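Local coordinates for protein glucanase (PDB 5GXX) that probably hydrolyses internal beta-1,4-glucosidic bonds of cellulose, as a cellulosomal endoglucanase of glycosyl hydrolase family 9, at residues H54-L59 with Y110-G115; R285-P290 with P392-S397; N484-L489 with D570-G575; Y7-Q12 with T432-F437. The protein carries 1 engineered substitution. All blocks are in the same frame, centred on the assembly; numbering follows the deposited sequence.

Interaction 1. Residues H54-L59 with Y110-G115; sequences HVKFNL and YQIGDG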
loop_
_atom_site.group_PDB
_atom_site.type_symbol
_atom_site.label_atom_id
_atom_site.label_comp_id
_atom_site.label_asym_id
_atom_site.label_seq_id
_atom_site.Cartn_x
_atom_site.Cartn_y
_atom_site.Cartn_z
ATOM N N HIS A 54 10.298 6.785 27.401
ATOM C CA HIS A 54 11.485 5.982 27.643
ATOM C C HIS A 54 12.797 6.765 27.543
ATOM O O HIS A 54 13.879 6.195 27.395
ATOM C CB HIS A 54 11.471 4.714 26.773
ATOM C CG HIS A 54 10.243 3.884 26.983
ATOM N ND1 HIS A 54 9.211 3.814 26.075
ATOM C CD2 HIS A 54 9.842 3.165 28.060
ATOM C CE1 HIS A 54 8.244 3.058 26.563
ATOM N NE2 HIS A 54 8.600 2.655 27.770
ATOM N N VAL A 55 12.709 8.083 27.659
ATOM C CA VAL A 55 13.901 8.916 27.688
ATOM C C VAL A 55 14.484 8.949 29.096
ATOM O O VAL A 55 13.734 8.968 30.072
ATOM C CB VAL A 55 13.585 10.354 27.235
ATOM C CG1 VAL A 55 14.872 11.200 27.171
ATOM C CG2 VAL A 55 12.915 10.347 25.874
ATOM N N LYS A 56 15.811 8.953 29.195
ATOM C CA LYS A 56 16.503 9.247 30.444
ATOM C C LYS A 56 16.923 10.720 30.375
ATOM O O LYS A 56 17.847 11.115 29.647
ATOM C CB LYS A 56 17.666 8.266 30.685
ATOM C CG LYS A 56 17.290 6.791 30.603
ATOM C CD LYS A 56 18.509 5.915 30.888
ATOM C CE LYS A 56 18.235 4.481 30.537
ATOM N NZ LYS A 56 19.462 3.689 30.795
ATOM N N PHE A 57 16.191 11.561 31.098
ATOM C CA PHE A 57 16.447 12.999 31.161
ATOM C C PHE A 57 17.124 13.294 32.491
ATOM O O PHE A 57 16.456 13.286 33.523
ATOM C CB PHE A 57 15.158 13.825 31.111
ATOM C CG PHE A 57 14.533 13.970 29.744
ATOM C CD1 PHE A 57 15.157 14.709 28.750
ATOM C CD2 PHE A 57 13.241 13.496 29.501
ATOM C CE1 PHE A 57 14.528 14.902 27.517
ATOM C CE2 PHE A 57 12.601 13.674 28.274
ATOM C CZ PHE A 57 13.252 14.394 27.269
ATOM N N ASN A 58 18.427 13.545 32.499
ATOM C CA ASN A 58 19.156 13.576 33.766
ATOM C C ASN A 58 18.776 14.698 34.723
ATOM O O ASN A 58 18.972 14.531 35.923
ATOM C CB ASN A 58 20.676 13.648 33.547
ATOM C CG ASN A 58 21.297 12.324 33.145
ATOM O OD1 ASN A 58 20.657 11.499 32.495
ATOM N ND2 ASN A 58 22.551 12.111 33.559
ATOM N N LEU A 59 18.279 15.827 34.219
ATOM C CA LEU A 59 17.938 16.933 35.116
ATOM C C LEU A 59 16.781 16.531 36.040
ATOM O O LEU A 59 16.960 16.541 37.259
ATOM C CB LEU A 59 17.705 18.265 34.383
ATOM C CG LEU A 59 17.351 19.494 35.233
ATOM C CD1 LEU A 59 18.388 19.777 36.320
ATOM C CD2 LEU A 59 17.189 20.705 34.322
ATOM N N TYR A 110 24.347 13.155 29.698
ATOM C CA TYR A 110 23.222 13.831 30.360
ATOM C C TYR A 110 21.844 13.481 29.817
ATOM O O TYR A 110 20.836 13.976 30.326
ATOM C CB TYR A 110 23.431 15.354 30.372
ATOM C CG TYR A 110 23.222 16.084 29.056
ATOM C CD1 TYR A 110 24.269 16.245 28.143
ATOM C CD2 TYR A 110 21.987 16.663 28.743
ATOM C CE1 TYR A 110 24.073 16.942 26.948
ATOM C CE2 TYR A 110 21.778 17.348 27.549
ATOM C CZ TYR A 110 22.834 17.496 26.659
ATOM O OH TYR A 110 22.631 18.174 25.475
ATOM N N GLN A 111 21.793 12.648 28.782
ATOM C CA GLN A 111 20.528 12.195 28.237
ATOM C C GLN A 111 20.703 10.894 27.473
ATOM O O GLN A 111 21.705 10.698 26.787
ATOM C CB GLN A 111 19.933 13.277 27.332
ATOM C CG GLN A 111 18.531 12.981 26.833
ATOM C CD GLN A 111 17.854 14.187 26.235
ATOM O OE1 GLN A 111 17.894 15.285 26.789
ATOM N NE2 GLN A 111 17.187 13.975 25.112
ATOM N N ILE A 112 19.731 9.992 27.582
ATOM C CA ILE A 112 19.674 8.811 26.720
ATOM C C ILE A 112 18.323 8.820 26.026
ATOM O O ILE A 112 17.285 8.871 26.674
ATOM C CB ILE A 112 19.808 7.465 27.474
ATOM C CG1 ILE A 112 21.076 7.369 28.338
ATOM C CG2 ILE A 112 19.708 6.272 26.498
ATOM C CD1 ILE A 112 22.401 7.408 27.599
ATOM N N GLY A 113 18.327 8.796 24.698
ATOM C CA GLY A 113 17.091 8.890 23.943
ATOM C C GLY A 113 16.820 10.298 23.437
ATOM O O GLY A 113 17.193 11.301 24.061
ATOM N N ASP A 114 16.169 10.346 22.280
ATOM C CA ASP A 114 15.763 11.569 21.604
ATOM C C ASP A 114 14.297 11.779 21.936
ATOM O O ASP A 114 13.474 10.913 21.652
ATOM C CB ASP A 114 15.931 11.364 20.094
ATOM C CG ASP A 114 15.563 12.595 19.277
ATOM O OD1 ASP A 114 14.364 12.933 19.166
ATOM O OD2 ASP A 114 16.478 13.201 18.679
ATOM N N GLY A 115 13.992 12.916 22.555
ATOM C CA GLY A 115 12.637 13.228 23.010
ATOM C C GLY A 115 11.579 13.043 21.939
ATOM O O GLY A 115 10.584 12.337 22.135
#

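Interaction 2. Residues R285-P290 with P392-S397; sequences RVAYTP and PGRDDS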
loop_
_atom_site.group_PDB
_atom_site.type_symbol
_atom_site.label_atom_id
_atom_site.label_comp_id
_atom_site.label_asym_id
_atom_site.label_seq_id
_atom_site.Cartn_x
_atom_site.Cartn_y
_atom_site.Cartn_z
ATOM N N ARG A 285 -0.856 35.674 46.060
ATOM C CA ARG A 285 -1.069 34.280 46.422
ATOM C C ARG A 285 -1.138 33.446 45.157
ATOM O O ARG A 285 -1.598 33.934 44.124
ATOM C CB ARG A 285 -2.393 34.120 47.182
ATOM C CG ARG A 285 -2.590 32.702 47.741
ATOM C CD ARG A 285 -3.951 32.633 48.426
ATOM N NE ARG A 285 -5.054 32.649 47.474
ATOM C CZ ARG A 285 -6.319 32.369 47.789
ATOM N NH1 ARG A 285 -6.658 32.169 49.063
ATOM N NH2 ARG A 285 -7.253 32.314 46.836
ATOM N N VAL A 286 -0.628 32.226 45.241
ATOM C CA VAL A 286 -0.851 31.220 44.210
ATOM C C VAL A 286 -2.356 31.036 43.942
ATOM O O VAL A 286 -3.203 31.209 44.827
ATOM C CB VAL A 286 -0.194 29.893 44.624
ATOM C CG1 VAL A 286 -0.899 29.284 45.823
ATOM C CG2 VAL A 286 -0.115 28.904 43.464
ATOM N N ALA A 287 -2.730 30.721 42.707
ATOM C CA ALA A 287 -4.129 30.399 42.442
ATOM C C ALA A 287 -4.516 29.173 43.254
ATOM O O ALA A 287 -3.726 28.252 43.451
ATOM C CB ALA A 287 -4.369 30.104 40.959
ATOM N N TYR A 288 -5.762 29.178 43.715
ATOM C CA TYR A 288 -6.315 28.017 44.395
ATOM C C TYR A 288 -7.556 27.540 43.660
ATOM O O TYR A 288 -8.403 28.336 43.243
ATOM C CB TYR A 288 -6.735 28.366 45.824
ATOM C CG TYR A 288 -5.702 28.030 46.863
ATOM C CD1 TYR A 288 -4.666 28.910 47.179
ATOM C CD2 TYR A 288 -5.744 26.791 47.491
ATOM C CE1 TYR A 288 -3.721 28.577 48.145
ATOM C CE2 TYR A 288 -4.789 26.441 48.429
ATOM C CZ TYR A 288 -3.791 27.337 48.770
ATOM O OH TYR A 288 -2.860 26.938 49.707
ATOM N N THR A 289 -7.690 26.231 43.509
ATOM C CA THR A 289 -9.010 25.724 43.087
ATOM C C THR A 289 -10.039 25.912 44.210
ATOM O O THR A 289 -9.676 25.993 45.391
ATOM C CB THR A 289 -9.000 24.228 42.691
ATOM O OG1 THR A 289 -8.892 23.430 43.881
ATOM C CG2 THR A 289 -7.834 23.909 41.778
ATOM N N PRO A 290 -11.329 25.991 43.839
ATOM C CA PRO A 290 -12.346 26.117 44.884
ATOM C C PRO A 290 -12.315 24.935 45.840
ATOM O O PRO A 290 -12.634 25.102 47.022
ATOM C CB PRO A 290 -13.650 26.163 44.091
ATOM C CG PRO A 290 -13.274 26.797 42.776
ATOM C CD PRO A 290 -11.912 26.168 42.491
ATOM N N PRO A 392 -6.144 17.762 38.404
ATOM C CA PRO A 392 -7.283 18.457 37.822
ATOM C C PRO A 392 -6.909 19.841 37.308
ATOM O O PRO A 392 -5.809 20.331 37.562
ATOM C CB PRO A 392 -8.247 18.556 39.011
ATOM C CG PRO A 392 -7.293 18.704 40.184
ATOM C CD PRO A 392 -6.128 17.802 39.877
ATOM N N GLY A 393 -7.822 20.429 36.544
ATOM C CA GLY A 393 -7.699 21.814 36.122
ATOM C C GLY A 393 -7.979 22.768 37.263
ATOM O O GLY A 393 -8.265 22.388 38.420
ATOM N N ARG A 394 -7.965 24.046 36.908
ATOM C CA ARG A 394 -8.074 25.135 37.867
ATOM C C ARG A 394 -9.420 25.190 38.576
ATOM O O ARG A 394 -9.529 25.825 39.623
ATOM C CB ARG A 394 -7.812 26.465 37.138
ATOM C CG ARG A 394 -6.334 26.710 36.866
ATOM C CD ARG A 394 -6.096 27.934 35.968
ATOM N NE ARG A 394 -6.509 29.211 36.558
ATOM C CZ ARG A 394 -5.707 30.082 37.170
ATOM N NH1 ARG A 394 -4.407 29.831 37.323
ATOM N NH2 ARG A 394 -6.227 31.211 37.652
ATOM N N ASP A 395 -10.427 24.599 37.939
ATOM C CA ASP A 395 -11.778 24.516 38.489
ATOM C C ASP A 395 -12.070 23.142 39.111
ATOM O O ASP A 395 -13.240 22.781 39.314
ATOM C CB ASP A 395 -12.795 24.794 37.377
ATOM C CG ASP A 395 -12.688 23.826 36.216
ATOM O OD1 ASP A 395 -11.793 22.954 36.206
ATOM O OD2 ASP A 395 -13.494 23.949 35.258
ATOM N N ASP A 396 -11.015 22.384 39.410
ATOM C CA ASP A 396 -11.111 21.016 39.964
ATOM C C ASP A 396 -11.600 19.976 38.952
ATOM O O ASP A 396 -11.834 18.832 39.338
ATOM C CB ASP A 396 -11.986 20.946 41.239
ATOM C CG ASP A 396 -11.436 21.788 42.389
ATOM O OD1 ASP A 396 -10.406 21.425 42.986
ATOM O OD2 ASP A 396 -12.005 22.845 42.716
ATOM N N SER A 397 -11.731 20.336 37.678
ATOM C CA SER A 397 -12.260 19.380 36.712
ATOM C C SER A 397 -11.203 18.368 36.289
ATOM O O SER A 397 -10.008 18.643 36.204
ATOM C CB SER A 397 -12.880 20.081 35.497
ATOM O OG SER A 397 -11.871 20.663 34.701
#

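Interaction 3. Residues N484-L489 with D570-G575; sequences NYYMDL and DFSYQG. With CA (calcium ion), chain D.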
loop_
_atom_site.group_PDB
_atom_site.type_symbol
_atom_site.label_atom_id
_atom_site.label_comp_id
_atom_site.label_asym_id
_atom_site.label_seq_id
_atom_site.Cartn_x
_atom_site.Cartn_y
_atom_site.Cartn_z
ATOM N N ASN A 484 1.705 -25.251 14.928
ATOM C CA ASN A 484 1.360 -26.468 14.199
ATOM C C ASN A 484 -0.090 -26.479 13.718
ATOM O O ASN A 484 -0.988 -25.980 14.411
ATOM C CB ASN A 484 1.605 -27.689 15.089
ATOM C CG ASN A 484 3.065 -27.882 15.461
ATOM O OD1 ASN A 484 3.972 -27.291 14.876
ATOM N ND2 ASN A 484 3.303 -28.760 16.437
ATOM N N TYR A 485 -0.297 -27.030 12.517
ATOM C CA TYR A 485 -1.633 -27.251 11.973
ATOM C C TYR A 485 -1.840 -28.761 11.821
ATOM O O TYR A 485 -1.171 -29.404 11.012
ATOM C CB TYR A 485 -1.810 -26.560 10.602
ATOM C CG TYR A 485 -3.229 -26.674 10.082
ATOM C CD1 TYR A 485 -3.620 -27.764 9.299
ATOM C CD2 TYR A 485 -4.184 -25.700 10.386
ATOM C CE1 TYR A 485 -4.939 -27.884 8.851
ATOM C CE2 TYR A 485 -5.491 -25.810 9.930
ATOM C CZ TYR A 485 -5.860 -26.902 9.169
ATOM O OH TYR A 485 -7.175 -26.955 8.755
ATOM N N TYR A 486 -2.759 -29.315 12.611
ATOM C CA TYR A 486 -2.992 -30.751 12.678
ATOM C C TYR A 486 -4.200 -31.204 11.868
ATOM O O TYR A 486 -5.260 -30.573 11.901
ATOM C CB TYR A 486 -3.230 -31.190 14.130
ATOM C CG TYR A 486 -2.104 -30.920 15.091
ATOM C CD1 TYR A 486 -1.062 -31.833 15.248
ATOM C CD2 TYR A 486 -2.106 -29.775 15.874
ATOM C CE1 TYR A 486 -0.028 -31.602 16.148
ATOM C CE2 TYR A 486 -1.079 -29.542 16.777
ATOM C CZ TYR A 486 -0.046 -30.455 16.904
ATOM O OH TYR A 486 0.965 -30.204 17.806
ATOM N N MET A 487 -4.023 -32.339 11.199
ATOM C CA MET A 487 -5.034 -32.935 10.334
ATOM C C MET A 487 -5.210 -34.414 10.652
ATOM O O MET A 487 -4.275 -35.065 11.116
ATOM C CB MET A 487 -4.577 -32.843 8.878
ATOM C CG MET A 487 -4.269 -31.441 8.415
ATOM S SD MET A 487 -3.226 -31.503 6.946
ATOM C CE MET A 487 -1.578 -31.549 7.665
ATOM N N ASP A 488 -6.395 -34.933 10.342
ATOM C CA ASP A 488 -6.651 -36.366 10.342
ATOM C C ASP A 488 -6.727 -36.783 8.874
ATOM O O ASP A 488 -7.571 -36.291 8.128
ATOM C CB ASP A 488 -7.960 -36.666 11.080
ATOM C CG ASP A 488 -8.239 -38.154 11.221
ATOM O OD1 ASP A 488 -7.732 -38.945 10.404
ATOM O OD2 ASP A 488 -8.967 -38.531 12.166
ATOM N N LEU A 489 -5.821 -37.666 8.469
ATOM C CA LEU A 489 -5.731 -38.081 7.070
ATOM C C LEU A 489 -6.374 -39.441 6.821
ATOM O O LEU A 489 -6.103 -40.074 5.796
ATOM C CB LEU A 489 -4.273 -38.069 6.600
ATOM C CG LEU A 489 -3.538 -36.716 6.612
ATOM C CD1 LEU A 489 -2.180 -36.870 5.944
ATOM C CD2 LEU A 489 -4.333 -35.604 5.951
ATOM N N ASP A 570 -10.288 -32.629 11.120
ATOM C CA ASP A 570 -8.931 -32.144 11.363
ATOM C C ASP A 570 -8.897 -31.320 12.645
ATOM O O ASP A 570 -9.719 -30.418 12.822
ATOM C CB ASP A 570 -8.445 -31.302 10.188
ATOM C CG ASP A 570 -8.290 -32.112 8.911
ATOM O OD1 ASP A 570 -8.502 -33.356 8.903
ATOM O OD2 ASP A 570 -7.948 -31.475 7.890
ATOM N N PHE A 571 -7.971 -31.665 13.537
ATOM C CA PHE A 571 -7.863 -31.035 14.858
ATOM C C PHE A 571 -7.780 -29.508 14.776
ATOM O O PHE A 571 -8.450 -28.794 15.519
ATOM C CB PHE A 571 -6.664 -31.605 15.621
ATOM C CG PHE A 571 -6.438 -30.982 16.984
ATOM C CD1 PHE A 571 -5.645 -29.851 17.125
ATOM C CD2 PHE A 571 -7.003 -31.548 18.124
ATOM C CE1 PHE A 571 -5.426 -29.290 18.378
ATOM C CE2 PHE A 571 -6.796 -30.994 19.379
ATOM C CZ PHE A 571 -6.006 -29.861 19.507
ATOM N N SER A 572 -6.986 -28.990 13.842
ATOM C CA SER A 572 -6.800 -27.547 13.771
ATOM C C SER A 572 -7.865 -26.771 13.003
ATOM O O SER A 572 -7.868 -25.548 13.031
ATOM C CB SER A 572 -5.405 -27.235 13.247
ATOM O OG SER A 572 -4.458 -27.757 14.149
ATOM N N TYR A 573 -8.774 -27.478 12.337
ATOM C CA TYR A 573 -9.907 -26.847 11.667
ATOM C C TYR A 573 -11.054 -26.506 12.614
ATOM O O TYR A 573 -11.937 -25.720 12.262
ATOM C CB TYR A 573 -10.428 -27.799 10.589
ATOM C CG TYR A 573 -11.091 -27.155 9.391
ATOM C CD1 TYR A 573 -10.359 -26.365 8.505
ATOM C CD2 TYR A 573 -12.439 -27.380 9.116
ATOM C CE1 TYR A 573 -10.965 -25.819 7.373
ATOM C CE2 TYR A 573 -13.047 -26.833 7.998
ATOM C CZ TYR A 573 -12.307 -26.056 7.127
ATOM O OH TYR A 573 -12.918 -25.515 6.012
ATOM N N GLN A 574 -11.044 -27.092 13.808
ATOM C CA GLN A 574 -12.178 -26.967 14.720
ATOM C C GLN A 574 -12.490 -25.516 15.022
ATOM O O GLN A 574 -11.602 -24.762 15.420
ATOM C CB GLN A 574 -11.900 -27.656 16.053
ATOM C CG GLN A 574 -11.559 -29.121 15.979
ATOM C CD GLN A 574 -11.260 -29.681 17.359
ATOM O OE1 GLN A 574 -10.106 -29.956 17.692
ATOM N NE2 GLN A 574 -12.303 -29.836 18.175
ATOM N N GLY A 575 -13.751 -25.135 14.838
ATOM C CA GLY A 575 -14.216 -23.804 15.212
ATOM C C GLY A 575 -13.844 -22.679 14.266
ATOM O O GLY A 575 -14.319 -21.553 14.445
HETATM CA CA CA D . -9.258 -34.910 7.341
HETATM O O HOH W 1 -7.596 -28.917 7.039
HETATM O O HOH W 2 -7.867 -33.499 6.019
#

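Interaction 4. Residues Y7-Q12 with T432-F437; sequences YAEALQ and TPLANF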
loop_
_atom_site.group_PDB
_atom_site.type_symbol
_atom_site.label_atom_id
_atom_site.label_comp_id
_atom_site.label_asym_id
_atom_site.label_seq_id
_atom_site.Cartn_x
_atom_site.Cartn_y
_atom_site.Cartn_z
ATOM N N TYR A 7 -1.397 6.688 55.065
ATOM C CA TYR A 7 -0.202 7.296 54.483
ATOM C C TYR A 7 0.920 6.288 54.282
ATOM O O TYR A 7 1.690 6.431 53.336
ATOM C CB TYR A 7 0.311 8.484 55.305
ATOM C CG TYR A 7 -0.719 9.583 55.477
ATOM C CD1 TYR A 7 -1.099 10.388 54.399
ATOM C CD2 TYR A 7 -1.289 9.831 56.726
ATOM C CE1 TYR A 7 -2.036 11.399 54.572
ATOM C CE2 TYR A 7 -2.234 10.840 56.905
ATOM C CZ TYR A 7 -2.613 11.601 55.825
ATOM O OH TYR A 7 -3.537 12.605 56.022
ATOM N N ALA A 8 0.993 5.260 55.130
ATOM C CA ALA A 8 1.986 4.201 54.942
ATOM C C ALA A 8 1.766 3.436 53.642
ATOM O O ALA A 8 2.721 3.121 52.940
ATOM C CB ALA A 8 2.000 3.225 56.125
ATOM N N GLU A 9 0.507 3.126 53.336
ATOM C CA GLU A 9 0.187 2.443 52.075
ATOM C C GLU A 9 0.445 3.367 50.888
ATOM O O GLU A 9 0.995 2.942 49.876
ATOM C CB GLU A 9 -1.258 1.937 52.039
ATOM C CG GLU A 9 -1.600 1.170 50.760
ATOM C CD GLU A 9 -3.081 0.877 50.655
ATOM O OE1 GLU A 9 -3.693 0.581 51.706
ATOM O OE2 GLU A 9 -3.636 0.932 49.539
ATOM N N ALA A 10 0.056 4.634 51.007
ATOM C CA ALA A 10 0.386 5.609 49.962
ATOM C C ALA A 10 1.894 5.676 49.704
ATOM O O ALA A 10 2.361 5.682 48.557
ATOM C CB ALA A 10 -0.140 6.967 50.352
ATOM N N LEU A 11 2.670 5.736 50.778
ATOM C CA LEU A 11 4.124 5.747 50.662
ATOM C C LEU A 11 4.688 4.507 49.993
ATOM O O LEU A 11 5.552 4.625 49.098
ATOM C CB LEU A 11 4.744 5.905 52.052
ATOM C CG LEU A 11 6.271 5.867 52.100
ATOM C CD1 LEU A 11 6.843 7.040 51.307
ATOM C CD2 LEU A 11 6.746 5.894 53.563
ATOM N N GLN A 12 4.212 3.348 50.439
ATOM C CA GLN A 12 4.576 2.050 49.885
ATOM C C GLN A 12 4.367 2.027 48.373
ATOM O O GLN A 12 5.249 1.611 47.617
ATOM C CB GLN A 12 3.746 0.963 50.585
ATOM C CG GLN A 12 3.846 -0.444 50.006
ATOM C CD GLN A 12 2.826 -1.376 50.642
ATOM O OE1 GLN A 12 1.685 -0.972 50.908
ATOM N NE2 GLN A 12 3.228 -2.626 50.890
ATOM N N THR A 432 -0.387 0.881 58.450
ATOM C CA THR A 432 0.210 -0.409 58.102
ATOM C C THR A 432 0.281 -0.554 56.577
ATOM O O THR A 432 -0.708 -0.355 55.876
ATOM C CB THR A 432 -0.612 -1.570 58.695
ATOM O OG1 THR A 432 -0.952 -1.280 60.058
ATOM C CG2 THR A 432 0.182 -2.868 58.647
ATOM N N PRO A 433 1.451 -0.922 56.041
ATOM C CA PRO A 433 1.495 -1.148 54.589
ATOM C C PRO A 433 0.725 -2.416 54.192
ATOM O O PRO A 433 0.448 -3.251 55.052
ATOM C CB PRO A 433 2.995 -1.291 54.320
ATOM C CG PRO A 433 3.531 -1.872 55.605
ATOM C CD PRO A 433 2.756 -1.164 56.680
ATOM N N LEU A 434 0.349 -2.552 52.921
ATOM C CA LEU A 434 -0.302 -3.764 52.412
ATOM C C LEU A 434 0.612 -4.980 52.453
ATOM O O LEU A 434 1.689 -4.965 51.870
ATOM C CB LEU A 434 -0.744 -3.586 50.958
ATOM C CG LEU A 434 -1.908 -2.674 50.585
ATOM C CD1 LEU A 434 -2.351 -3.086 49.179
ATOM C CD2 LEU A 434 -3.024 -2.858 51.604
ATOM N N ALA A 435 0.161 -6.050 53.101
ATOM C CA ALA A 435 0.996 -7.240 53.295
ATOM C C ALA A 435 1.400 -7.976 52.023
ATOM O O ALA A 435 2.534 -8.446 51.901
ATOM C CB ALA A 435 0.326 -8.224 54.274
ATOM N N ASN A 436 0.489 -8.114 51.071
ATOM C CA ASN A 436 0.812 -9.014 49.971
ATOM C C ASN A 436 1.118 -8.229 48.689
ATOM O O ASN A 436 0.681 -8.586 47.599
ATOM C CB ASN A 436 -0.299 -10.067 49.785
ATOM C CG ASN A 436 -0.706 -10.763 51.095
ATOM O OD1 ASN A 436 0.098 -11.447 51.742
ATOM N ND2 ASN A 436 -1.974 -10.601 51.475
ATOM N N PHE A 437 1.887 -7.154 48.822
ATOM C CA PHE A 437 1.943 -6.143 47.767
ATOM C C PHE A 437 3.193 -6.290 46.891
ATOM O O PHE A 437 4.302 -6.472 47.402
ATOM C CB PHE A 437 1.803 -4.726 48.356
ATOM C CG PHE A 437 2.028 -3.644 47.339
ATOM C CD1 PHE A 437 1.006 -3.244 46.494
ATOM C CD2 PHE A 437 3.298 -3.112 47.169
ATOM C CE1 PHE A 437 1.237 -2.266 45.514
ATOM C CE2 PHE A 437 3.543 -2.175 46.168
ATOM C CZ PHE A 437 2.520 -1.747 45.354
#

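Interaction 1. Residues H54-L59 with Y110-G115
Lys56 and Ile112 form an antiparallel hydrogen-bonded pair, Lys56 N reaching Ile112 O at 2.9 Å and Ile112 N reaching Lys56 O at 3.0 Å, while Phe57 and Gln111 follow as a non-hydrogen-bonded pair. The ladder ends where helix 58-75 begins: Asn58 N still donates to Tyr110 O (3.3 Å), but it lies 34° from the carbonyl plane. On the face carrying Phe57 and Gln111 the two side chains run alongside each other. With its CG anti to the backbone N (chi1 -173°) and the chain extended beyond it, Gln111 brings OE1 to the ring edge, 3.4 Å from Phe57 CD1, with amide and ring planes 71° apart. The amide cannot turn easily, because its NE2 donates almost straight and in plane to Gly113 O (2.9 Å) and also bonds Ala186 O. Val55 CG1 sits over the centre of the Phe57 ring, and the same methyl is 3.4 Å from Ile112 O. On the other face of the sheet, Lys56 and Ile112 run together, Lys56 CD being 3.9 Å from Ile112 CG1; the ammonium beyond is held by the carbonyls of Gly46 and Val44. This pairing forms one side of a three-stranded antiparallel sheet completed by strand 136-139, and the side chain of Phe57 comes within about 4 Å of the bound Tris, consistent with a place in the wall of a pocket of the family 9 domain.

Interaction 2. Residues R285-P290 with P392-S397
Thr289 and Asp396 meet across two loops with their side chains crossing at a slant, joined by a hydrogen bond from Thr289 OG1 to Asp396 OD1 of 2.7 Å. The hydroxyl approaches on the syn side of the carboxylate, 28° out of its plane. It can do so because OG1 stands between the backbone N and the carbonyl carbon (chi1 74°), which turns the methyl to the other side; there Thr289 CG2 packs 3.3 Å from Arg394 O. Both oxygens of the bond have further partners: Thr289 OG1 also accepts from Leu293 N, and Asp396 OD1 is bonded to Tyr338 OH. The second carboxylate oxygen faces Pro290, whose ring passes antiparallel to the Asp396 side chain and brings its CD within 3.3 Å of Asp396 OD2. The proline nitrogen has no hydrogen to offer, and OD2 is instead bonded by Gly291 N. Farther out, the Arg394 chain is kinked about CG-CD (chi3 64°) and carries its guanidinium back toward the other loop, so that NH1 lies 3.6 Å from Ala287 CB. The carboxylate is presented by a type I beta turn from Gly393 to Asp396, closed by Asp396 N to Gly393 O at 2.9 Å. Within the turn, Asp395 turns its OD1 onto the next residue past it, accepting Ser397 N (3.0 Å) and Ser397 OG (2.7 Å). The whole is a turn-to-loop contact next to helix 322-340 in the family 9 domain, in which a type I turn overlapped by an Asx turn offers one aspartate to the opposing loop.

Interaction 3. Residues N484-L489 with D570-G575
Asp570 reaches from its loop across the end of strand 481-488, touching Tyr486, Met487 and Asp488 in turn. Its CB lies 3.7 Å from Tyr486 O. CG, placed anti to the carbonyl carbon (chi1 -66°), passes 3.6 Å from Met487 CA and points the carboxylate at the calcium ion. At the tip the two oxygens divide the work. OD1 binds the calcium at 2.3 Å and also accepts Asp488 N at 3.0 Å, the donor standing 60° out of the carboxylate plane. OD2 accepts one water at 2.7 Å, which also bonds Tyr485 OH, and a second water at 2.8 Å, itself a ligand of the metal. Asp488 contributes its backbone O to the ion, and Glu491, Asn569 and the carbonyl of Asp566 complete the site; sharing OD1 between metal and N-H should favour a charged carboxylate. Two residues on, Ser572 continues the grip: Ser572 OG accepts Tyr486 N (2.8 Å, nearly straight) and passes its own hydrogen to Tyr585 O, while Ser572 N donates to Tyr486 O (3.0 Å). Its CB makes a CH-pi contact over one face of the Tyr485 ring. Phe571 and Tyr486 point the same way with ring planes at 87°, and Phe571 meets Tyr585 edge-to-face. Strand 481-488 is the central strand of a five-stranded antiparallel sheet, between strands 527-534 and 588-590; Tyr485 and Tyr573 also touch strand 460-469 of the six-stranded sheet, so the loop spans from the calcium site to the neighbouring sheet.

Interaction 4. Residues Y7-Q12 with T432-F437
Gln12 clasps the backbone of Leu434 with both ends of its amide: Leu434 N donates to Gln12 OE1 at 2.9 Å, and Gln12 NE2 donates to Leu434 O at 3.0 Å. The second bond lies close to the amide plane, only 5° out of it, and uses a carbonyl lone pair; the donor of the first is tilted from the plane of the Gln12 carbonyl. With both polar atoms engaged by one residue, rotation of the amide is fixed. Carbon atoms flank the amide: Pro433 CB lies 3.7 Å from Gln12 OE1, and Phe437 CB lies 3.6 Å from Gln12 NE2, the amide and phenyl planes being 44° apart. What carries the amide this far is an extended chain with CG anti to the backbone N (chi1 172°), running from helix 7-20 at about a right angle to the side chains of Pro433 and Leu434. One turn earlier, Glu9 lies slantwise across Leu434, its OE1 3.5 Å from Leu434 CD2, and its OE2 forms a salt bridge with Lys13. Ala8 CB faces the Thr432-Pro433 link. Outside this layer, Phe437 closes the type I turn that starts at Leu434, and its ring makes edge-to-face contacts with Tyr16 and Tyr385. The segment 432-437 thus crosses the first turns of helix 7-20 on its way from helix 412-429 toward strand 447-456, and helix 412-429 itself packs against Tyr7, Ala8, Ala10 and Leu11 of the same helix.

Interactions 1, 2 and 4 form a widely spaced set, with centres 29 to 31 Å apart and no atoms touching. The chain between the two halves of interaction 4 contains both interactions 1 and 2, so residues 7-12 and 432-437 bring together the ends of the span in which the other two form. Of the four, interaction 1 is the one with a side chain reaching bound Tris, about 4 Å from Phe57. Interaction 3 stands apart, its centre about 50 Å from interaction 1 and 63 Å from interaction 2, in the beta-sheet region, where its calcium ion is distinct from the ion about 13 Å from the side chain of Asn58.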